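Local coordinates for protein o-succinylbenzoate synthase (Synechococcus elongatus, PDB 2OZT) that catalyses the dehydration of SHCHC to 2-succinylbenzoate, a metal-dependent step in the synthesis of phylloquinone, at residues A[164-169]-A[193-198]; A[219-224]-A[243-248]. All coordinates share one frame; numbering follows the deposited sequence.

Contact 1. Residues A[164-169]-A[193-198]; sequences LRLDAN and EYVEQP. With NA (sodium ion), chain D; PO4 (phosphate ion), chain B.
Arg-165 starts with CG anti to its carbonyl carbon (chi1 -60°) and Glu-193 with CG anti to the backbone N (chi1 -170°); both chains then run extended, side by side and pointing the same way. NE of Arg-165, short of the chain's end, donates almost straight to OE1 of Glu-193 in a salt bridge at 2.9 Å, within the guanidinium plane but from above the carboxylate. CG of Arg-165 lies over one ring face of Tyr-194, 4.0 Å from the centroid, in a CH-pi contact. NH2 of Arg-165 hydrogen-bonds to phosphate O2 at 2.7 Å. The strands that carry these groups are parallel neighbours in the TIM-like barrel, joined by backbone bonds such as Glu-196 N to Leu-166 O (2.7 Å). On the opposite face Leu-166 and Val-195 pack against helix 174-187. At the C-terminal strand ends the carboxylates of Asp-167 and Glu-196 stack nearly parallel, OD2 of Asp-167 being 3.6 Å from OE1 of Glu-196. OD1 of Asp-167 accepts from Asn-169 N in an Asx turn, while Lys-136 pairs with OD2. Both acids are magnesium ligands; of the two only Asp-167, through OD1, binds the sodium, and that ion with Lys-136 probably offsets their repulsion.

Contact 2. Residues A[219-224]-A[243-248]; sequences ALDESV and VIKTAL. With NA (sodium ion), chain D.
An active-site contact at the C-terminal ends of the TIM-like barrel strands joins segments 219-224 and 243-248, on the two strands and following loops of a beta-alpha-beta unit linked through helix 227-235. Asp-221 and Lys-245 carry it, their side chains crossing at about a right angle. Bends at chi2 (69°) and chi3 (60°) fold the lysine so that its NZ meets OD1 of Asp-221 at 2.7 Å, on the anti lone pair of that oxygen. The other oxygen, OD2 of Asp-221, binds the sodium ion at 2.7 Å, with Glu-222 and Asp-167 as further ligands, so one carboxylate links the metal site to the predicted proton acceptor. The carbonyl oxygens of Asp-221, Val-224 and Val-243 bring the acceptors round Lys-245 NZ to four, each carbonyl met from above its plane; the four must share its hydrogens. Asp-221 O takes Val-224 N as well, closing a type I turn, and the two donors arrive from opposite faces. The strands themselves are joined by Val-243 N to Leu-220 O (2.9 Å), while CG2 of Val-243 rests on CB of Ala-219. One water bridges the segments, donating to Val-224 O at 2.9 Å and accepting from Lys-245 N at 2.8 Å.

Overall arrangement
Both contacts are buried, and each joins the two strands of a beta-alpha-beta unit in one parallel sheet, a worked case of how a TIM-like barrel assembles a site from successive strand ends. Strands 192-196 and 218-220 are neighbours, and Gln-197 of contact 1 reaches Ala-219 and Asp-221 of contact 2. Contact 2 lies nearer the centre of the chain. Contact 1 is the more extensive, with several backbone bonds along its strands and an ion pair beside phosphate at the far end from the metal. In contact 2 the strands share little, and the lysine nitrogen amid oxygen acceptors dominates. The sodium ion draws ligands from both.

Contact 1. Residues A[164-169]-A[193-198]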
ATOM      1  N   LEU A 164      11.438  -3.740 -13.228  1.00 13.66           N
ATOM      2  CA  LEU A 164      10.870  -4.937 -12.629  1.00 13.90           C
ATOM      3  C   LEU A 164      11.197  -5.010 -11.134  1.00 14.60           C
ATOM      4  O   LEU A 164      12.354  -4.813 -10.742  1.00 14.85           O
ATOM      5  CB  LEU A 164      11.477  -6.148 -13.372  1.00 14.82           C
ATOM      6  CG  LEU A 164      11.021  -7.477 -12.821  1.00 15.06           C
ATOM      7  CD1 LEU A 164       9.485  -7.682 -12.944  1.00 15.47           C
ATOM      8  CD2 LEU A 164      11.842  -8.561 -13.559  1.00 17.89           C
ATOM      9  N   ARG A 165      10.160  -5.216 -10.328  1.00 12.57           N
ATOM     10  CA  ARG A 165      10.263  -5.446  -8.882  1.00 13.34           C
ATOM     11  C   ARG A 165      10.054  -6.926  -8.627  1.00 13.84           C
ATOM     12  O   ARG A 165       9.196  -7.542  -9.292  1.00 14.65           O
ATOM     13  CB  ARG A 165       9.163  -4.621  -8.163  1.00 13.37           C
ATOM     14  CG  ARG A 165       9.244  -3.111  -8.395  1.00 14.14           C
ATOM     15  CD  ARG A 165       7.938  -2.446  -8.075  1.00 14.21           C
ATOM     16  NE  ARG A 165       8.086  -1.018  -8.360  1.00 13.43           N
ATOM     17  CZ  ARG A 165       7.132  -0.099  -8.118  1.00 12.69           C
ATOM     18  NH1 ARG A 165       5.954  -0.451  -7.591  1.00 13.92           N
ATOM     19  NH2 ARG A 165       7.379   1.183  -8.425  1.00 14.85           N
ATOM     20  N   LEU A 166      10.830  -7.512  -7.718  1.00 13.18           N
ATOM     21  CA  LEU A 166      10.642  -8.927  -7.389  1.00 13.70           C
ATOM     22  C   LEU A 166      10.079  -9.015  -5.981  1.00 14.28           C
ATOM     23  O   LEU A 166      10.751  -8.586  -5.042  1.00 16.17           O
ATOM     24  CB  LEU A 166      11.968  -9.671  -7.444  1.00 13.79           C
ATOM     25  CG  LEU A 166      12.677  -9.564  -8.784  1.00 14.31           C
ATOM     26  CD1 LEU A 166      14.057 -10.287  -8.688  1.00 18.41           C
ATOM     27  CD2 LEU A 166      11.822 -10.108  -9.906  1.00 14.71           C
ATOM     28  N   ASP A 167       8.902  -9.595  -5.801  1.00 13.44           N
ATOM     29  CA  ASP A 167       8.289  -9.607  -4.489  1.00 14.65           C
ATOM     30  C   ASP A 167       8.331 -11.000  -3.886  1.00 14.88           C
ATOM     31  O   ASP A 167       7.592 -11.881  -4.329  1.00 13.36           O
ATOM     32  CB  ASP A 167       6.844  -9.113  -4.611  1.00 15.84           C
ATOM     33  CG  ASP A 167       6.221  -8.791  -3.270  1.00 16.59           C
ATOM     34  OD1 ASP A 167       6.853  -8.991  -2.187  1.00 16.48           O
ATOM     35  OD2 ASP A 167       5.054  -8.300  -3.232  1.00 18.68           O
ATOM     36  N   ALA A 168       9.154 -11.155  -2.850  1.00 13.94           N
ATOM     37  CA  ALA A 168       9.224 -12.428  -2.170  1.00 14.74           C
ATOM     38  C   ALA A 168       8.206 -12.609  -1.051  1.00 14.44           C
ATOM     39  O   ALA A 168       8.023 -13.747  -0.547  1.00 15.48           O
ATOM     40  CB  ALA A 168      10.626 -12.644  -1.635  1.00 16.07           C
ATOM     41  N   ASN A 169       7.557 -11.523  -0.604  1.00 13.55           N
ATOM     42  CA  ASN A 169       6.564 -11.611   0.469  1.00 14.82           C
ATOM     43  C   ASN A 169       7.069 -12.342   1.697  1.00 15.21           C
ATOM     44  O   ASN A 169       6.316 -13.041   2.381  1.00 16.61           O
ATOM     45  CB  ASN A 169       5.251 -12.224  -0.027  1.00 15.28           C
ATOM     46  CG  ASN A 169       4.630 -11.405  -1.117  1.00 19.43           C
ATOM     47  OD1 ASN A 169       4.669 -11.782  -2.285  1.00 22.71           O
ATOM     48  ND2 ASN A 169       4.076 -10.256  -0.741  1.00 20.03           N
ATOM     49  N   GLU A 193      14.528  -3.234 -10.197  1.00 19.53           N
ATOM     50  CA  GLU A 193      14.439  -2.056  -9.359  1.00 17.93           C
ATOM     51  C   GLU A 193      14.735  -2.366  -7.894  1.00 16.23           C
ATOM     52  O   GLU A 193      15.487  -1.650  -7.223  1.00 18.08           O
ATOM     53  CB  GLU A 193      13.044  -1.469  -9.504  1.00 18.96           C
ATOM     54  CG  GLU A 193      12.887  -0.101  -8.859  1.00 20.07           C
ATOM     55  CD  GLU A 193      11.510   0.498  -9.059  1.00 22.97           C
ATOM     56  OE1 GLU A 193      10.590  -0.203  -9.515  1.00 22.56           O
ATOM     57  OE2 GLU A 193      11.367   1.707  -8.778  1.00 29.09           O
ATOM     58  N   TYR A 194      14.115  -3.415  -7.383  1.00 13.87           N
ATOM     59  CA  TYR A 194      14.398  -3.900  -6.043  1.00 13.64           C
ATOM     60  C   TYR A 194      13.820  -5.270  -5.838  1.00 12.01           C
ATOM     61  O   TYR A 194      12.986  -5.744  -6.649  1.00 12.04           O
ATOM     62  CB  TYR A 194      13.851  -2.944  -4.959  1.00 13.21           C
ATOM     63  CG  TYR A 194      12.380  -2.492  -5.027  1.00 13.25           C
ATOM     64  CD1 TYR A 194      12.089  -1.161  -5.327  1.00 15.16           C
ATOM     65  CD2 TYR A 194      11.320  -3.353  -4.761  1.00 13.92           C
ATOM     66  CE1 TYR A 194      10.756  -0.673  -5.320  1.00 13.76           C
ATOM     67  CE2 TYR A 194       9.967  -2.871  -4.770  1.00 14.14           C
ATOM     68  CZ  TYR A 194       9.730  -1.552  -5.056  1.00 15.32           C
ATOM     69  OH  TYR A 194       8.417  -1.141  -5.033  1.00 15.72           O
ATOM     70  N   VAL A 195      14.303  -5.930  -4.772  1.00 12.58           N
ATOM     71  CA  VAL A 195      13.687  -7.127  -4.227  1.00 12.36           C
ATOM     72  C   VAL A 195      12.857  -6.682  -3.011  1.00 13.05           C
ATOM     73  O   VAL A 195      13.375  -6.044  -2.102  1.00 14.36           O
ATOM     74  CB  VAL A 195      14.744  -8.214  -3.836  1.00 13.72           C
ATOM     75  CG1 VAL A 195      14.043  -9.377  -3.186  1.00 15.67           C
ATOM     76  CG2 VAL A 195      15.573  -8.665  -5.050  1.00 16.56           C
ATOM     77  N   GLU A 196      11.593  -7.044  -3.025  1.00 13.59           N
ATOM     78  CA  GLU A 196      10.668  -6.628  -1.977  1.00 12.89           C
ATOM     79  C   GLU A 196      10.518  -7.701  -0.908  1.00 13.37           C
ATOM     80  O   GLU A 196      10.255  -8.870  -1.245  1.00 13.60           O
ATOM     81  CB  GLU A 196       9.301  -6.311  -2.585  1.00 13.07           C
ATOM     82  CG  GLU A 196       8.306  -5.692  -1.624  1.00 15.92           C
ATOM     83  CD  GLU A 196       7.069  -5.236  -2.371  1.00 20.00           C
ATOM     84  OE1 GLU A 196       7.061  -5.340  -3.602  1.00 21.76           O
ATOM     85  OE2 GLU A 196       6.128  -4.734  -1.727  1.00 20.05           O
ATOM     86  N   GLN A 197      10.801  -7.334   0.351  1.00 12.40           N
ATOM     87  CA  GLN A 197      10.596  -8.229   1.506  1.00 13.00           C
ATOM     88  C   GLN A 197      11.223  -9.632   1.315  1.00 13.46           C
ATOM     89  O   GLN A 197      10.515 -10.630   1.310  1.00 13.75           O
ATOM     90  CB  GLN A 197       9.111  -8.279   1.919  1.00 14.07           C
ATOM     91  CG  GLN A 197       8.924  -8.730   3.373  1.00 14.01           C
ATOM     92  CD  GLN A 197       9.230  -7.649   4.370  1.00 14.04           C
ATOM     93  OE1 GLN A 197       8.819  -6.481   4.195  1.00 14.77           O
ATOM     94  NE2 GLN A 197       9.956  -7.986   5.437  1.00 13.62           N
ATOM     95  N   PRO A 198      12.550  -9.675   1.176  1.00 13.31           N
ATOM     96  CA  PRO A 198      13.116 -11.013   0.959  1.00 14.10           C
ATOM     97  C   PRO A 198      12.945 -11.929   2.158  1.00 15.13           C
ATOM     98  O   PRO A 198      12.791 -13.157   1.970  1.00 17.28           O
ATOM     99  CB  PRO A 198      14.588 -10.730   0.675  1.00 15.05           C
ATOM    100  CG  PRO A 198      14.878  -9.405   1.294  1.00 14.14           C
ATOM    101  CD  PRO A 198      13.567  -8.623   1.072  1.00 13.63           C
TER
HETATM  102 NA    NA D 701       6.053  -7.819  -0.093  1.00 25.98          NA
HETATM  103  P   PO4 B 601       9.490   3.192 -11.102  1.00 26.40           P
HETATM  104  O1  PO4 B 601       8.137   3.476 -11.673  1.00 27.63           O
HETATM  105  O2  PO4 B 601       9.249   2.608  -9.753  1.00 25.75           O
HETATM  106  O3  PO4 B 601      10.169   2.155 -11.998  1.00 27.11           O
HETATM  107  O4  PO4 B 601      10.530   4.284 -10.928  1.00 25.55           O

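Contact 2. Residues A[219-224]-A[243-248]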
ATOM      1  N   ALA A 219      13.324  -3.518  -0.771  1.00 11.52           N
ATOM      2  CA  ALA A 219      12.182  -2.744  -0.280  1.00 12.04           C
ATOM      3  C   ALA A 219      11.515  -3.455   0.875  1.00 13.42           C
ATOM      4  O   ALA A 219      11.299  -4.660   0.850  1.00 14.42           O
ATOM      5  CB  ALA A 219      11.177  -2.589  -1.399  1.00 13.14           C
ATOM      6  N   LEU A 220      11.085  -2.699   1.880  1.00 12.74           N
ATOM      7  CA  LEU A 220      10.270  -3.253   2.960  1.00 13.10           C
ATOM      8  C   LEU A 220       8.799  -3.048   2.678  1.00 13.16           C
ATOM      9  O   LEU A 220       8.407  -2.002   2.147  1.00 13.86           O
ATOM     10  CB  LEU A 220      10.580  -2.516   4.276  1.00 13.51           C
ATOM     11  CG  LEU A 220      12.036  -2.690   4.717  1.00 16.06           C
ATOM     12  CD1 LEU A 220      12.252  -1.774   5.893  1.00 21.64           C
ATOM     13  CD2 LEU A 220      12.403  -4.134   5.083  1.00 19.78           C
ATOM     14  N   ASP A 221       8.004  -4.060   3.020  1.00 12.92           N
ATOM     15  CA  ASP A 221       6.551  -4.000   2.745  1.00 13.36           C
ATOM     16  C   ASP A 221       5.851  -4.512   3.990  1.00 14.28           C
ATOM     17  O   ASP A 221       5.352  -3.711   4.779  1.00 14.12           O
ATOM     18  CB  ASP A 221       6.236  -4.808   1.476  1.00 14.88           C
ATOM     19  CG  ASP A 221       4.769  -4.807   1.106  1.00 17.57           C
ATOM     20  OD1 ASP A 221       4.005  -3.886   1.504  1.00 15.84           O
ATOM     21  OD2 ASP A 221       4.334  -5.739   0.383  1.00 17.80           O
ATOM     22  N   GLU A 222       5.804  -5.824   4.189  1.00 14.68           N
ATOM     23  CA  GLU A 222       5.221  -6.377   5.405  1.00 14.44           C
ATOM     24  C   GLU A 222       5.866  -5.792   6.646  1.00 15.15           C
ATOM     25  O   GLU A 222       5.197  -5.649   7.692  1.00 15.66           O
ATOM     26  CB  GLU A 222       5.367  -7.909   5.392  1.00 14.99           C
ATOM     27  CG  GLU A 222       4.426  -8.653   4.405  1.00 16.27           C
ATOM     28  CD  GLU A 222       4.924  -8.815   2.970  1.00 16.25           C
ATOM     29  OE1 GLU A 222       5.891  -8.141   2.566  1.00 16.10           O
ATOM     30  OE2 GLU A 222       4.290  -9.616   2.194  1.00 18.56           O
ATOM     31  N   SER A 223       7.136  -5.392   6.543  1.00 13.34           N
ATOM     32  CA  SER A 223       7.824  -4.808   7.683  1.00 14.89           C
ATOM     33  C   SER A 223       7.381  -3.397   8.045  1.00 15.54           C
ATOM     34  O   SER A 223       7.684  -2.936   9.173  1.00 15.82           O
ATOM     35  CB  SER A 223       9.342  -4.771   7.443  1.00 13.93           C
ATOM     36  OG  SER A 223       9.941  -6.070   7.572  1.00 15.68           O
ATOM     37  N   VAL A 224       6.757  -2.701   7.084  1.00 15.53           N
ATOM     38  CA  VAL A 224       6.386  -1.300   7.304  1.00 15.84           C
ATOM     39  C   VAL A 224       4.905  -1.041   7.036  1.00 16.92           C
ATOM     40  O   VAL A 224       4.498  -0.759   5.925  1.00 17.52           O
ATOM     41  CB  VAL A 224       7.308  -0.283   6.572  1.00 16.10           C
ATOM     42  CG1 VAL A 224       8.722  -0.275   7.220  1.00 16.08           C
ATOM     43  CG2 VAL A 224       7.438  -0.567   5.071  1.00 15.28           C
ATOM     44  N   VAL A 243       7.665   0.563   1.150  1.00 12.23           N
ATOM     45  CA  VAL A 243       6.373   0.520   0.441  1.00 12.53           C
ATOM     46  C   VAL A 243       5.311   0.991   1.454  1.00 12.74           C
ATOM     47  O   VAL A 243       5.070   0.326   2.464  1.00 13.68           O
ATOM     48  CB  VAL A 243       6.071  -0.899  -0.064  1.00 13.07           C
ATOM     49  CG1 VAL A 243       4.728  -0.940  -0.798  1.00 14.83           C
ATOM     50  CG2 VAL A 243       7.218  -1.387  -0.988  1.00 14.87           C
ATOM     51  N   ILE A 244       4.738   2.169   1.216  1.00 12.76           N
ATOM     52  CA  ILE A 244       3.825   2.792   2.172  1.00 12.07           C
ATOM     53  C   ILE A 244       2.386   2.508   1.789  1.00 11.73           C
ATOM     54  O   ILE A 244       1.963   2.836   0.655  1.00 12.01           O
ATOM     55  CB  ILE A 244       4.018   4.323   2.112  1.00 11.84           C
ATOM     56  CG1 ILE A 244       5.456   4.742   2.455  1.00 14.60           C
ATOM     57  CG2 ILE A 244       3.009   5.048   3.050  1.00 12.39           C
ATOM     58  CD1 ILE A 244       5.945   4.283   3.848  1.00 13.80           C
ATOM     59  N   LYS A 245       1.648   1.889   2.714  1.00 11.68           N
ATOM     60  CA  LYS A 245       0.200   1.709   2.526  1.00 11.73           C
ATOM     61  C   LYS A 245      -0.501   2.799   3.300  1.00 12.02           C
ATOM     62  O   LYS A 245      -0.733   2.693   4.499  1.00 12.40           O
ATOM     63  CB  LYS A 245      -0.286   0.350   3.053  1.00 12.27           C
ATOM     64  CG  LYS A 245       0.129  -0.851   2.169  1.00 11.65           C
ATOM     65  CD  LYS A 245       1.651  -1.206   2.151  1.00 13.03           C
ATOM     66  CE  LYS A 245       2.216  -1.561   3.525  1.00 13.96           C
ATOM     67  NZ  LYS A 245       3.728  -1.886   3.342  1.00 13.67           N
ATOM     68  N   THR A 246      -0.782   3.888   2.586  1.00 11.09           N
ATOM     69  CA  THR A 246      -1.262   5.096   3.254  1.00 11.78           C
ATOM     70  C   THR A 246      -2.527   4.836   4.089  1.00 12.71           C
ATOM     71  O   THR A 246      -2.678   5.424   5.171  1.00 12.00           O
ATOM     72  CB  THR A 246      -1.459   6.168   2.227  1.00 12.37           C
ATOM     73  OG1 THR A 246      -0.221   6.433   1.561  1.00 15.63           O
ATOM     74  CG2 THR A 246      -1.933   7.503   2.827  1.00 13.63           C
ATOM     75  N   ALA A 247      -3.408   3.972   3.602  1.00 11.38           N
ATOM     76  CA  ALA A 247      -4.652   3.726   4.336  1.00 12.31           C
ATOM     77  C   ALA A 247      -4.417   3.043   5.673  1.00 13.06           C
ATOM     78  O   ALA A 247      -5.295   3.060   6.557  1.00 13.62           O
ATOM     79  CB  ALA A 247      -5.603   2.891   3.469  1.00 12.74           C
ATOM     80  N   LEU A 248      -3.244   2.387   5.820  1.00 12.34           N
ATOM     81  CA  LEU A 248      -2.947   1.635   7.052  1.00 12.44           C
ATOM     82  C   LEU A 248      -1.978   2.333   8.001  1.00 12.46           C
ATOM     83  O   LEU A 248      -1.716   1.849   9.095  1.00 13.41           O
ATOM     84  CB  LEU A 248      -2.303   0.274   6.715  1.00 12.82           C
ATOM     85  CG  LEU A 248      -3.012  -0.540   5.649  1.00 12.56           C
ATOM     86  CD1 LEU A 248      -2.250  -1.904   5.466  1.00 13.38           C
ATOM     87  CD2 LEU A 248      -4.506  -0.753   6.050  1.00 12.97           C
TER
HETATM   88 NA    NA D 701       6.053  -7.819  -0.093  1.00 25.98          NA
HETATM   89  O   HOH W   1       2.802   1.491   5.248  1.00 15.98           O